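Local coordinates for chromosome-partitioning protein Spo0J (Thermus thermophilus HB27, PDB 1VZ0), which binds the centromere-like parS site, probably to partition the chromosome, and stimulates the ATPase activity of its probable partner Soj about tenfold, at residues Leu158-Glu163 and Glu187-Gly192; Lys57-Pro62 and Glu91-Val96; Leu64-Gly69 and Leu99-Ala104; Glu172-His177 and Leu201-Ala206. All blocks are in the same frame, centred on the assembly; numbering follows the deposited sequence.

Interaction 1. Residues Leu158-Glu163 and Glu187-Gly192; sequences LQLPPE and EDRLWG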
loop_
_atom_site.group_PDB
_atom_site.type_symbol
_atom_site.label_atom_id
_atom_site.label_comp_id
_atom_site.label_asym_id
_atom_site.label_seq_id
_atom_site.Cartn_x
_atom_site.Cartn_y
_atom_site.Cartn_z
ATOM N N LEU C 158 6.617 7.060 14.819
ATOM C CA LEU C 158 8.008 6.833 14.456
ATOM C C LEU C 158 8.979 6.591 15.605
ATOM O O LEU C 158 10.143 6.287 15.367
ATOM C CB LEU C 158 8.519 7.976 13.578
ATOM C CG LEU C 158 7.751 8.096 12.255
ATOM C CD1 LEU C 158 8.350 9.203 11.422
ATOM C CD2 LEU C 158 7.801 6.775 11.499
ATOM N N GLN C 159 8.533 6.720 16.848
ATOM C CA GLN C 159 9.451 6.440 17.932
ATOM C C GLN C 159 9.255 5.024 18.439
ATOM O O GLN C 159 9.876 4.608 19.416
ATOM C CB GLN C 159 9.307 7.463 19.057
ATOM C CG GLN C 159 7.913 7.762 19.505
ATOM C CD GLN C 159 7.844 9.048 20.312
ATOM O OE1 GLN C 159 8.169 10.124 19.806
ATOM N NE2 GLN C 159 7.424 8.944 21.572
ATOM N N LEU C 160 8.398 4.270 17.753
ATOM C CA LEU C 160 8.145 2.883 18.137
ATOM C C LEU C 160 9.226 1.989 17.526
ATOM O O LEU C 160 9.822 2.322 16.507
ATOM C CB LEU C 160 6.754 2.424 17.653
ATOM C CG LEU C 160 5.496 2.916 18.394
ATOM C CD1 LEU C 160 4.239 2.416 17.678
ATOM C CD2 LEU C 160 5.498 2.398 19.831
ATOM N N PRO C 161 9.517 0.858 18.162
ATOM C CA PRO C 161 10.544 -0.019 17.589
ATOM C C PRO C 161 10.066 -0.587 16.244
ATOM O O PRO C 161 8.867 -0.772 16.029
ATOM C CB PRO C 161 10.719 -1.093 18.658
ATOM C CG PRO C 161 9.389 -1.097 19.377
ATOM C CD PRO C 161 9.033 0.355 19.456
ATOM N N PRO C 162 11.000 -0.844 15.314
ATOM C CA PRO C 162 10.678 -1.388 13.987
ATOM C C PRO C 162 9.659 -2.541 13.987
ATOM O O PRO C 162 8.705 -2.522 13.210
ATOM C CB PRO C 162 12.046 -1.814 13.447
ATOM C CG PRO C 162 12.969 -0.784 14.053
ATOM C CD PRO C 162 12.456 -0.672 15.480
ATOM N N GLU C 163 9.843 -3.535 14.848
ATOM C CA GLU C 163 8.894 -4.652 14.889
ATOM C C GLU C 163 7.464 -4.223 15.261
ATOM O O GLU C 163 6.491 -4.832 14.813
ATOM C CB GLU C 163 9.384 -5.771 15.829
ATOM C CG GLU C 163 10.076 -5.308 17.075
ATOM C CD GLU C 163 11.544 -5.006 16.850
ATOM O OE1 GLU C 163 12.325 -5.963 16.690
ATOM O OE2 GLU C 163 11.916 -3.816 16.828
ATOM N N GLU C 187 12.150 0.747 26.830
ATOM C CA GLU C 187 12.674 -0.592 27.065
ATOM C C GLU C 187 11.644 -1.662 27.421
ATOM O O GLU C 187 12.004 -2.813 27.667
ATOM C CB GLU C 187 13.776 -0.550 28.139
ATOM C CG GLU C 187 13.378 0.067 29.474
ATOM C CD GLU C 187 13.301 1.597 29.456
ATOM O OE1 GLU C 187 13.037 2.180 30.533
ATOM O OE2 GLU C 187 13.500 2.220 28.388
ATOM N N ASP C 188 10.368 -1.297 27.439
ATOM C CA ASP C 188 9.324 -2.263 27.759
ATOM C C ASP C 188 8.386 -2.457 26.584
ATOM O O ASP C 188 7.473 -3.275 26.638
ATOM C CB ASP C 188 8.506 -1.775 28.954
ATOM C CG ASP C 188 9.318 -1.708 30.221
ATOM O OD1 ASP C 188 8.944 -0.931 31.126
ATOM O OD2 ASP C 188 10.327 -2.437 30.311
ATOM N N ARG C 189 8.618 -1.711 25.514
ATOM C CA ARG C 189 7.741 -1.773 24.358
ATOM C C ARG C 189 7.702 -3.103 23.627
ATOM O O ARG C 189 6.633 -3.547 23.206
ATOM C CB ARG C 189 8.079 -0.622 23.415
ATOM C CG ARG C 189 7.726 0.710 24.046
ATOM C CD ARG C 189 8.134 1.918 23.219
ATOM N NE ARG C 189 7.768 3.124 23.952
ATOM C CZ ARG C 189 8.167 4.355 23.648
ATOM N NH1 ARG C 189 7.760 5.372 24.397
ATOM N NH2 ARG C 189 8.965 4.570 22.606
ATOM N N LEU C 190 8.854 -3.743 23.468
ATOM C CA LEU C 190 8.870 -5.032 22.800
ATOM C C LEU C 190 8.077 -6.009 23.654
ATOM O O LEU C 190 7.223 -6.745 23.146
ATOM C CB LEU C 190 10.304 -5.530 22.589
ATOM C CG LEU C 190 11.001 -4.827 21.421
ATOM C CD1 LEU C 190 12.385 -5.435 21.173
ATOM C CD2 LEU C 190 10.140 -4.966 20.169
ATOM N N TRP C 191 8.346 -6.006 24.954
ATOM C CA TRP C 191 7.619 -6.887 25.845
ATOM C C TRP C 191 6.118 -6.655 25.671
ATOM O O TRP C 191 5.337 -7.600 25.535
ATOM C CB TRP C 191 7.991 -6.618 27.296
ATOM C CG TRP C 191 7.171 -7.448 28.227
ATOM C CD1 TRP C 191 7.290 -8.790 28.446
ATOM C CD2 TRP C 191 6.030 -7.021 28.978
ATOM N NE1 TRP C 191 6.292 -9.227 29.281
ATOM C CE2 TRP C 191 5.505 -8.159 29.626
ATOM C CE3 TRP C 191 5.399 -5.785 29.166
ATOM C CZ2 TRP C 191 4.374 -8.101 30.448
ATOM C CZ3 TRP C 191 4.273 -5.727 29.983
ATOM C CH2 TRP C 191 3.774 -6.879 30.614
ATOM N N GLY C 192 5.718 -5.386 25.679
ATOM C CA GLY C 192 4.313 -5.068 25.524
ATOM C C GLY C 192 3.734 -5.571 24.216
ATOM O O GLY C 192 2.593 -6.059 24.176
HETATM O O HOH W 1 10.764 2.859 21.217
#
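In the helical DNA-binding half of this ParB-family protein, the turn leading from helix 148-156 into helix 162-169 packs against the first turn of helix 189-199. Pro161 is the N-cap of helix 162-169, and its CA lies 7.4 Å from the CA of Leu190. The Pro161 ring meets both Arg189 and Leu190: its CG touches Leu190 CD2 at 4.0 Å, the ring and the leucine chain running antiparallel alongside each other. On the Arg189 side, Pro161 CD meets Arg189 CD at 4.2 Å, and here the ring and the aliphatic chain cross at about a right angle. Arg189 starts beside its own backbone N (chi1 -67°) and then runs fully extended from CG to NE, which carries the guanidinium along to Gln159. A water joins the two, donating to Gln159 O at 2.7 Å and accepting from Arg189 NH2 at 2.8 Å. Arg189 NE is held separately by the carbonyl of Leu184, so NE and NH2 of the largely buried Arg189 each have a partner. Glu163 turns its carboxylate to Ser53 of the second subunit, whose Lys57 also packs on Leu190. Leu160, buried, packs on Ala178, Leu181 and Leu182 of helix 175-183.

Interaction 2. Residues Lys57-Pro62 and Glu91-Val96; sequences KGLLQP and EVPAVV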
loop_
_atom_site.group_PDB
_atom_site.type_symbol
_atom_site.label_atom_id
_atom_site.label_comp_id
_atom_site.label_asym_id
_atom_site.label_seq_id
_atom_site.Cartn_x
_atom_site.Cartn_y
_atom_site.Cartn_z
ATOM N N LYS C 57 -8.836 4.937 -26.257
ATOM C CA LYS C 57 -9.160 6.347 -26.089
ATOM C C LYS C 57 -8.014 7.262 -25.679
ATOM O O LYS C 57 -8.226 8.455 -25.480
ATOM C CB LYS C 57 -10.309 6.506 -25.088
ATOM C CG LYS C 57 -10.244 5.569 -23.895
ATOM C CD LYS C 57 -10.862 4.215 -24.220
ATOM C CE LYS C 57 -12.361 4.336 -24.482
ATOM N NZ LYS C 57 -12.993 3.025 -24.813
ATOM N N GLY C 58 -6.807 6.723 -25.564
ATOM C CA GLY C 58 -5.684 7.556 -25.165
ATOM C C GLY C 58 -5.700 7.809 -23.668
ATOM O O GLY C 58 -6.544 7.271 -22.954
ATOM N N LEU C 59 -4.783 8.639 -23.187
ATOM C CA LEU C 59 -4.708 8.922 -21.761
ATOM C C LEU C 59 -5.934 9.580 -21.143
ATOM O O LEU C 59 -6.523 10.501 -21.706
ATOM C CB LEU C 59 -3.480 9.774 -21.448
ATOM C CG LEU C 59 -2.415 9.063 -20.610
ATOM C CD1 LEU C 59 -1.331 10.045 -20.196
ATOM C CD2 LEU C 59 -3.070 8.457 -19.389
ATOM N N LEU C 60 -6.289 9.089 -19.959
ATOM C CA LEU C 60 -7.424 9.584 -19.185
ATOM C C LEU C 60 -7.223 11.046 -18.785
ATOM O O LEU C 60 -7.717 11.962 -19.448
ATOM C CB LEU C 60 -7.615 8.713 -17.923
ATOM C CG LEU C 60 -6.416 8.313 -17.038
ATOM C CD1 LEU C 60 -6.893 7.796 -15.692
ATOM C CD2 LEU C 60 -5.604 7.255 -17.728
ATOM N N GLN C 61 -6.505 11.254 -17.686
ATOM C CA GLN C 61 -6.224 12.591 -17.195
ATOM C C GLN C 61 -4.776 12.958 -17.459
ATOM O O GLN C 61 -3.920 12.091 -17.607
ATOM C CB GLN C 61 -6.537 12.691 -15.702
ATOM C CG GLN C 61 -8.031 12.736 -15.411
ATOM C CD GLN C 61 -8.759 13.797 -16.236
ATOM O OE1 GLN C 61 -8.882 13.678 -17.460
ATOM N NE2 GLN C 61 -9.241 14.842 -15.569
ATOM N N PRO C 62 -4.486 14.262 -17.521
ATOM C CA PRO C 62 -3.144 14.786 -17.777
ATOM C C PRO C 62 -2.052 14.256 -16.863
ATOM O O PRO C 62 -2.299 13.939 -15.702
ATOM C CB PRO C 62 -3.325 16.290 -17.597
ATOM C CG PRO C 62 -4.749 16.511 -17.952
ATOM C CD PRO C 62 -5.433 15.361 -17.275
ATOM N N GLU C 91 2.138 10.123 -28.351
ATOM C CA GLU C 91 1.972 11.403 -27.695
ATOM C C GLU C 91 0.913 11.309 -26.611
ATOM O O GLU C 91 -0.021 10.517 -26.706
ATOM C CB GLU C 91 1.590 12.466 -28.718
ATOM C CG GLU C 91 2.683 12.747 -29.737
ATOM C CD GLU C 91 2.243 13.733 -30.799
ATOM O OE1 GLU C 91 3.072 14.087 -31.666
ATOM O OE2 GLU C 91 1.065 14.148 -30.768
ATOM N N VAL C 92 1.072 12.120 -25.575
ATOM C CA VAL C 92 0.134 12.129 -24.462
ATOM C C VAL C 92 -0.084 13.554 -23.985
ATOM O O VAL C 92 0.784 14.410 -24.137
ATOM C CB VAL C 92 0.667 11.310 -23.264
ATOM C CG1 VAL C 92 0.818 9.850 -23.649
ATOM C CG2 VAL C 92 2.003 11.874 -22.807
ATOM N N PRO C 93 -1.257 13.829 -23.404
ATOM C CA PRO C 93 -1.565 15.168 -22.903
ATOM C C PRO C 93 -0.806 15.401 -21.603
ATOM O O PRO C 93 -0.698 14.500 -20.768
ATOM C CB PRO C 93 -3.069 15.110 -22.689
ATOM C CG PRO C 93 -3.271 13.701 -22.252
ATOM C CD PRO C 93 -2.410 12.929 -23.226
ATOM N N ALA C 94 -0.280 16.606 -21.427
ATOM C CA ALA C 94 0.474 16.904 -20.223
ATOM C C ALA C 94 0.396 18.362 -19.818
ATOM O O ALA C 94 -0.123 19.210 -20.547
ATOM C CB ALA C 94 1.929 16.505 -20.420
ATOM N N VAL C 95 0.913 18.638 -18.629
ATOM C CA VAL C 95 0.953 19.987 -18.101
ATOM C C VAL C 95 2.374 20.260 -17.655
ATOM O O VAL C 95 2.874 19.608 -16.740
ATOM C CB VAL C 95 0.027 20.150 -16.901
ATOM C CG1 VAL C 95 0.221 21.529 -16.290
ATOM C CG2 VAL C 95 -1.414 19.956 -17.338
ATOM N N VAL C 96 3.025 21.217 -18.309
ATOM C CA VAL C 96 4.400 21.567 -17.982
ATOM C C VAL C 96 4.426 22.651 -16.906
ATOM O O VAL C 96 3.748 23.665 -17.025
ATOM C CB VAL C 96 5.152 22.065 -19.243
ATOM C CG1 VAL C 96 6.621 22.288 -18.928
ATOM C CG2 VAL C 96 5.000 21.050 -20.370
#
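The ParB N-terminal domain is built here around a small mixed sheet, and this contact lies at a strand that is outermost within this chain, where the connection from helix 38-57 to strand 63-68 passes over strand 91-96. Strands 63-68 and 91-96 run parallel as neighbours, and Val95 makes backbone hydrogen bonds to Leu63 and Val65. The connection itself adds no hydrogen bond across the two segments; its hold is apolar. Gly58, the first residue past helix 38-57 to leave helical angles, has a positive phi of 78°, after which Leu59 points its side chain at the strand. Leu59 grips with two parts of its side chain. Its CB sits against the CD and CG atoms of Pro93, 3.8 Å from Pro93 CD, while its CD1 reaches Val92 CB at 3.9 Å, the Leu59 and Val92 side chains crossing obliquely. Leu60 turns the other way, onto Leu50 and Ile54 of helix 38-57. Further along, the backbones draw together until the CA atoms of Pro62 and Ala94 are 4.9 Å apart. On its other edge, strand 91-96 pairs antiparallel through Glu91 to Ala94 with a strand of the second subunit, so the sheet continues across the interface. The last touch is made by Val95, whose CG2 branch stands beside its own backbone N, anti to the carbonyl carbon, and meets Pro62 CB at 4.1 Å.

Interaction 3. Residues Leu64-Gly69 and Leu99-Ala104; sequences LVRPQG and LTDREA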
loop_
_atom_site.group_PDB
_atom_site.type_symbol
_atom_site.label_atom_id
_atom_site.label_comp_id
_atom_site.label_asym_id
_atom_site.label_seq_id
_atom_site.Cartn_x
_atom_site.Cartn_y
_atom_site.Cartn_z
ATOM N N LEU C 64 1.674 15.051 -15.107
ATOM C CA LEU C 64 2.224 16.297 -14.608
ATOM C C LEU C 64 3.722 16.195 -14.838
ATOM O O LEU C 64 4.368 15.258 -14.366
ATOM C CB LEU C 64 1.914 16.468 -13.121
ATOM C CG LEU C 64 1.990 17.901 -12.575
ATOM C CD1 LEU C 64 1.676 17.891 -11.091
ATOM C CD2 LEU C 64 3.370 18.491 -12.811
ATOM N N VAL C 65 4.273 17.155 -15.572
ATOM C CA VAL C 65 5.696 17.137 -15.875
ATOM C C VAL C 65 6.388 18.473 -15.639
ATOM O O VAL C 65 5.742 19.498 -15.404
ATOM C CB VAL C 65 5.925 16.738 -17.342
ATOM C CG1 VAL C 65 5.221 15.424 -17.631
ATOM C CG2 VAL C 65 5.394 17.825 -18.270
ATOM N N ARG C 66 7.713 18.444 -15.687
ATOM C CA ARG C 66 8.508 19.653 -15.536
ATOM C C ARG C 66 9.571 19.631 -16.626
ATOM O O ARG C 66 9.973 18.560 -17.095
ATOM C CB ARG C 66 9.174 19.722 -14.156
ATOM C CG ARG C 66 10.316 18.741 -13.932
ATOM C CD ARG C 66 11.053 19.093 -12.642
ATOM N NE ARG C 66 12.218 18.248 -12.414
ATOM C CZ ARG C 66 13.220 18.571 -11.602
ATOM N NH1 ARG C 66 14.245 17.743 -11.452
ATOM N NH2 ARG C 66 13.202 19.731 -10.946
ATOM N N PRO C 67 10.025 20.814 -17.063
ATOM C CA PRO C 67 11.047 20.909 -18.109
ATOM C C PRO C 67 12.387 20.317 -17.674
ATOM O O PRO C 67 12.838 20.540 -16.549
ATOM C CB PRO C 67 11.140 22.412 -18.361
ATOM C CG PRO C 67 9.757 22.898 -18.041
ATOM C CD PRO C 67 9.449 22.137 -16.773
ATOM N N GLN C 68 13.012 19.560 -18.569
ATOM C CA GLN C 68 14.307 18.941 -18.294
ATOM C C GLN C 68 15.134 18.773 -19.561
ATOM O O GLN C 68 14.762 18.019 -20.463
ATOM C CB GLN C 68 14.126 17.577 -17.626
ATOM C CG GLN C 68 14.167 17.622 -16.109
ATOM C CD GLN C 68 15.539 17.995 -15.574
ATOM O OE1 GLN C 68 16.072 19.058 -15.889
ATOM N NE2 GLN C 68 16.117 17.116 -14.761
ATOM N N GLY C 69 16.258 19.483 -19.616
ATOM C CA GLY C 69 17.137 19.410 -20.767
ATOM C C GLY C 69 16.442 19.632 -22.099
ATOM O O GLY C 69 15.895 20.707 -22.364
ATOM N N LEU C 99 9.359 23.474 -11.850
ATOM C CA LEU C 99 9.460 23.061 -10.460
ATOM C C LEU C 99 10.897 22.753 -10.074
ATOM O O LEU C 99 11.615 22.078 -10.819
ATOM C CB LEU C 99 8.613 21.809 -10.233
ATOM C CG LEU C 99 7.125 21.844 -10.584
ATOM C CD1 LEU C 99 6.545 20.436 -10.502
ATOM C CD2 LEU C 99 6.396 22.775 -9.636
ATOM N N THR C 100 11.316 23.245 -8.911
ATOM C CA THR C 100 12.667 22.969 -8.441
ATOM C C THR C 100 12.675 21.529 -7.924
ATOM O O THR C 100 11.615 20.944 -7.673
ATOM C CB THR C 100 13.087 23.916 -7.290
ATOM O OG1 THR C 100 12.285 23.659 -6.128
ATOM C CG2 THR C 100 12.910 25.372 -7.711
ATOM N N ASP C 101 13.860 20.955 -7.773
ATOM C CA ASP C 101 13.964 19.589 -7.283
ATOM C C ASP C 101 13.164 19.433 -5.998
ATOM O O ASP C 101 12.423 18.466 -5.813
ATOM C CB ASP C 101 15.427 19.238 -7.028
ATOM C CG ASP C 101 16.246 19.213 -8.306
ATOM O OD1 ASP C 101 17.461 18.932 -8.238
ATOM O OD2 ASP C 101 15.670 19.476 -9.384
ATOM N N ARG C 102 13.316 20.412 -5.121
ATOM C CA ARG C 102 12.640 20.426 -3.840
ATOM C C ARG C 102 11.108 20.382 -3.968
ATOM O O ARG C 102 10.443 19.645 -3.231
ATOM C CB ARG C 102 13.106 21.666 -3.074
ATOM C CG ARG C 102 12.467 21.886 -1.733
ATOM C CD ARG C 102 13.043 23.137 -1.096
ATOM N NE ARG C 102 12.124 23.729 -0.131
ATOM C CZ ARG C 102 11.674 23.097 0.944
ATOM N NH1 ARG C 102 12.067 21.854 1.181
ATOM N NH2 ARG C 102 10.830 23.702 1.773
ATOM N N GLU C 103 10.551 21.151 -4.903
ATOM C CA GLU C 103 9.099 21.172 -5.099
ATOM C C GLU C 103 8.633 19.841 -5.679
ATOM O O GLU C 103 7.562 19.341 -5.331
ATOM C CB GLU C 103 8.675 22.291 -6.065
ATOM C CG GLU C 103 9.163 23.697 -5.716
ATOM C CD GLU C 103 8.694 24.739 -6.723
ATOM O OE1 GLU C 103 7.560 25.243 -6.572
ATOM O OE2 GLU C 103 9.453 25.035 -7.675
ATOM N N ALA C 104 9.435 19.283 -6.583
ATOM C CA ALA C 104 9.096 18.023 -7.225
ATOM C C ALA C 104 9.018 16.918 -6.181
ATOM O O ALA C 104 8.138 16.057 -6.236
ATOM C CB ALA C 104 10.125 17.678 -8.280
#
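Arg66 leaves strand 63-68 in the crowded position, CG between the backbone N and the carbonyl carbon (chi1 71°), and then runs extended from CG to NE, so its guanidinium arrives at the start of helix 101-114. Asp101, in the first turn, has CG beside its own backbone N (chi1 -66°), which swings the carboxylate back to meet it. The grip is end-on, with both terminal nitrogens on one oxygen: Arg66 NH2 lies 2.9 Å from Asp101 OD2 on its anti lone pair, and Arg66 NH1 donates to the same Asp101 OD2 at 3.1 Å from above the carboxylate plane. The two flat groups are steeply turned, 64° apart. Arg66 NH2 also gives a hydrogen bond to Leu99 O at 2.8 Å, the donor standing above the carbonyl plane. Nearer the start of the strand, Leu64 CD2 touches Leu99 CD1 at 4.4 Å. Thr100 and Glu103 form a capping box: Thr100 N donates to Glu103 OE2 at 2.9 Å, and Glu103 N to Thr100 OG1 at 3.3 Å. Arg66 NE bridges to Glu73, so one arginine ties strands 63-68 and 71-76 to the start of helix 101-114. Two carboxylates probably offset the charge of the guanidinium and may ease its burial close to Arg36 of the second subunit.

Interaction 4. Residues Glu172-His177 and Leu201-Ala206; sequences EITAGH and LSVRQA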
loop_
_atom_site.group_PDB
_atom_site.type_symbol
_atom_site.label_atom_id
_atom_site.label_comp_id
_atom_site.label_asym_id
_atom_site.label_seq_id
_atom_site.Cartn_x
_atom_site.Cartn_y
_atom_site.Cartn_z
ATOM N N GLU C 172 -1.647 -6.714 12.326
ATOM C CA GLU C 172 -1.706 -7.582 13.498
ATOM C C GLU C 172 -2.114 -6.781 14.740
ATOM O O GLU C 172 -2.627 -7.347 15.694
ATOM C CB GLU C 172 -0.359 -8.269 13.724
ATOM C CG GLU C 172 -0.038 -9.324 12.681
ATOM C CD GLU C 172 1.358 -9.908 12.832
ATOM O OE1 GLU C 172 1.735 -10.762 12.001
ATOM O OE2 GLU C 172 2.075 -9.517 13.779
ATOM N N ILE C 173 -1.861 -5.469 14.732
ATOM C CA ILE C 173 -2.274 -4.584 15.835
ATOM C C ILE C 173 -2.857 -3.313 15.218
ATOM O O ILE C 173 -2.680 -3.055 14.022
ATOM C CB ILE C 173 -1.113 -4.183 16.789
ATOM C CG1 ILE C 173 -0.078 -3.344 16.049
ATOM C CG2 ILE C 173 -0.469 -5.428 17.402
ATOM C CD1 ILE C 173 1.107 -2.898 16.943
ATOM N N THR C 174 -3.548 -2.514 16.018
ATOM C CA THR C 174 -4.162 -1.297 15.505
ATOM C C THR C 174 -3.378 -0.052 15.888
ATOM O O THR C 174 -2.429 -0.112 16.665
ATOM C CB THR C 174 -5.599 -1.114 16.059
ATOM O OG1 THR C 174 -5.531 -0.822 17.464
ATOM C CG2 THR C 174 -6.429 -2.389 15.858
ATOM N N ALA C 175 -3.803 1.085 15.350
ATOM C CA ALA C 175 -3.160 2.352 15.658
ATOM C C ALA C 175 -3.308 2.579 17.161
ATOM O O ALA C 175 -2.449 3.191 17.806
ATOM C CB ALA C 175 -3.833 3.474 14.890
ATOM N N GLY C 176 -4.407 2.068 17.705
ATOM C CA GLY C 176 -4.666 2.209 19.119
ATOM C C GLY C 176 -3.660 1.439 19.954
ATOM O O GLY C 176 -3.205 1.930 20.985
ATOM N N HIS C 177 -3.322 0.231 19.514
ATOM C CA HIS C 177 -2.353 -0.590 20.230
ATOM C C HIS C 177 -1.004 0.116 20.245
ATOM O O HIS C 177 -0.273 0.078 21.237
ATOM C CB HIS C 177 -2.176 -1.934 19.536
ATOM C CG HIS C 177 -3.331 -2.860 19.709
ATOM N ND1 HIS C 177 -3.714 -3.346 20.940
ATOM C CD2 HIS C 177 -4.168 -3.418 18.805
ATOM C CE1 HIS C 177 -4.735 -4.167 20.785
ATOM N NE2 HIS C 177 -5.029 -4.228 19.501
ATOM N N LEU C 201 -4.827 -9.067 22.848
ATOM C CA LEU C 201 -5.326 -7.960 23.656
ATOM C C LEU C 201 -6.037 -6.865 22.885
ATOM O O LEU C 201 -5.683 -6.560 21.745
ATOM C CB LEU C 201 -4.177 -7.317 24.420
ATOM C CG LEU C 201 -3.826 -7.859 25.797
ATOM C CD1 LEU C 201 -3.955 -9.362 25.803
ATOM C CD2 LEU C 201 -2.418 -7.390 26.170
ATOM N N SER C 202 -7.043 -6.270 23.519
ATOM C CA SER C 202 -7.760 -5.158 22.910
ATOM C C SER C 202 -6.949 -3.898 23.260
ATOM O O SER C 202 -6.021 -3.960 24.059
ATOM C CB SER C 202 -9.169 -5.038 23.502
ATOM O OG SER C 202 -9.116 -4.685 24.876
ATOM N N VAL C 203 -7.294 -2.764 22.668
ATOM C CA VAL C 203 -6.588 -1.535 22.984
ATOM C C VAL C 203 -6.731 -1.242 24.476
ATOM O O VAL C 203 -5.750 -0.927 25.158
ATOM C CB VAL C 203 -7.140 -0.355 22.171
ATOM C CG1 VAL C 203 -6.539 0.973 22.674
ATOM C CG2 VAL C 203 -6.801 -0.559 20.697
ATOM N N ARG C 204 -7.953 -1.362 24.983
ATOM C CA ARG C 204 -8.225 -1.113 26.395
ATOM C C ARG C 204 -7.296 -1.928 27.296
ATOM O O ARG C 204 -6.713 -1.394 28.237
ATOM C CB ARG C 204 -9.680 -1.461 26.726
ATOM C CG ARG C 204 -10.072 -1.227 28.180
ATOM C CD ARG C 204 -11.483 -1.755 28.438
ATOM N NE ARG C 204 -11.900 -1.640 29.837
ATOM C CZ ARG C 204 -12.259 -0.503 30.430
ATOM N NH1 ARG C 204 -12.618 -0.500 31.709
ATOM N NH2 ARG C 204 -12.270 0.634 29.744
ATOM N N GLN C 205 -7.163 -3.220 27.024
ATOM C CA GLN C 205 -6.292 -4.030 27.858
ATOM C C GLN C 205 -4.821 -3.730 27.599
ATOM O O GLN C 205 -3.988 -3.965 28.469
ATOM C CB GLN C 205 -6.600 -5.531 27.704
ATOM C CG GLN C 205 -6.967 -5.975 26.321
ATOM C CD GLN C 205 -7.812 -7.248 26.308
ATOM O OE1 GLN C 205 -8.144 -7.765 25.246
ATOM N NE2 GLN C 205 -8.164 -7.748 27.486
ATOM N N ALA C 206 -4.496 -3.198 26.422
ATOM C CA ALA C 206 -3.101 -2.845 26.144
ATOM C C ALA C 206 -2.755 -1.629 27.021
ATOM O O ALA C 206 -1.619 -1.457 27.437
ATOM C CB ALA C 206 -2.910 -2.510 24.676
#
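Two helix starts come together here, with His177 in the first turn of helix 175-183 and Val203 at the head of helix 203-207 only 5.1 Å apart between CA atoms. Val203 makes contact with both branches. Its CG2, anti to the carbonyl carbon, sits over the face of the His177 ring, 4.1 Å from the centroid and 4° off the normal, a well-centred CH-pi contact. The same Val203 CG2 lies 3.5 Å from Thr174 OG1, while CG1 rests on the Gly176 backbone. Gly176 has no side chain, so Val203 CG2 can come within 3.8 Å of Gly176 C. Both helices, part of the all-helical ParB HTH region, carry N-caps: Thr174 OG1 accepts from His177 N at 3.2 Å and, weakly, from Gly176 N, and Ser202 forms a capping box with Gln205, though Ser202 is less surely placed. The His177 ring comes in with CG beside its own backbone N (chi1 -73°). At its edge, Ala206 CB is 3.9 Å from His177 ND1, a nitrogen that this contact buries with no polar partner in the model. Ile196 of helix 189-199 touches both His177 and Ala206.

Overall arrangement
The four contacts fall into two groups on opposite sides of the chain's centre. Interactions 2 and 3 belong to the N-terminal domain, touch each other, and share the sheet in which strands 63-68 and 91-96 are neighbours; both lie near the surface, yet one is purely apolar and the other rests on a salt bridge. Interactions 1 and 4 are partly buried, with centres about 14 Å apart in the HTH region: interaction 1 joins helices 162-169 and 189-199 by proline packing and a water bridge, and helix 175-183, between them in the chain, starts interaction 4, where a valine covers a histidine ring. Interactions 1, 2 and 3 all meet the second subunit.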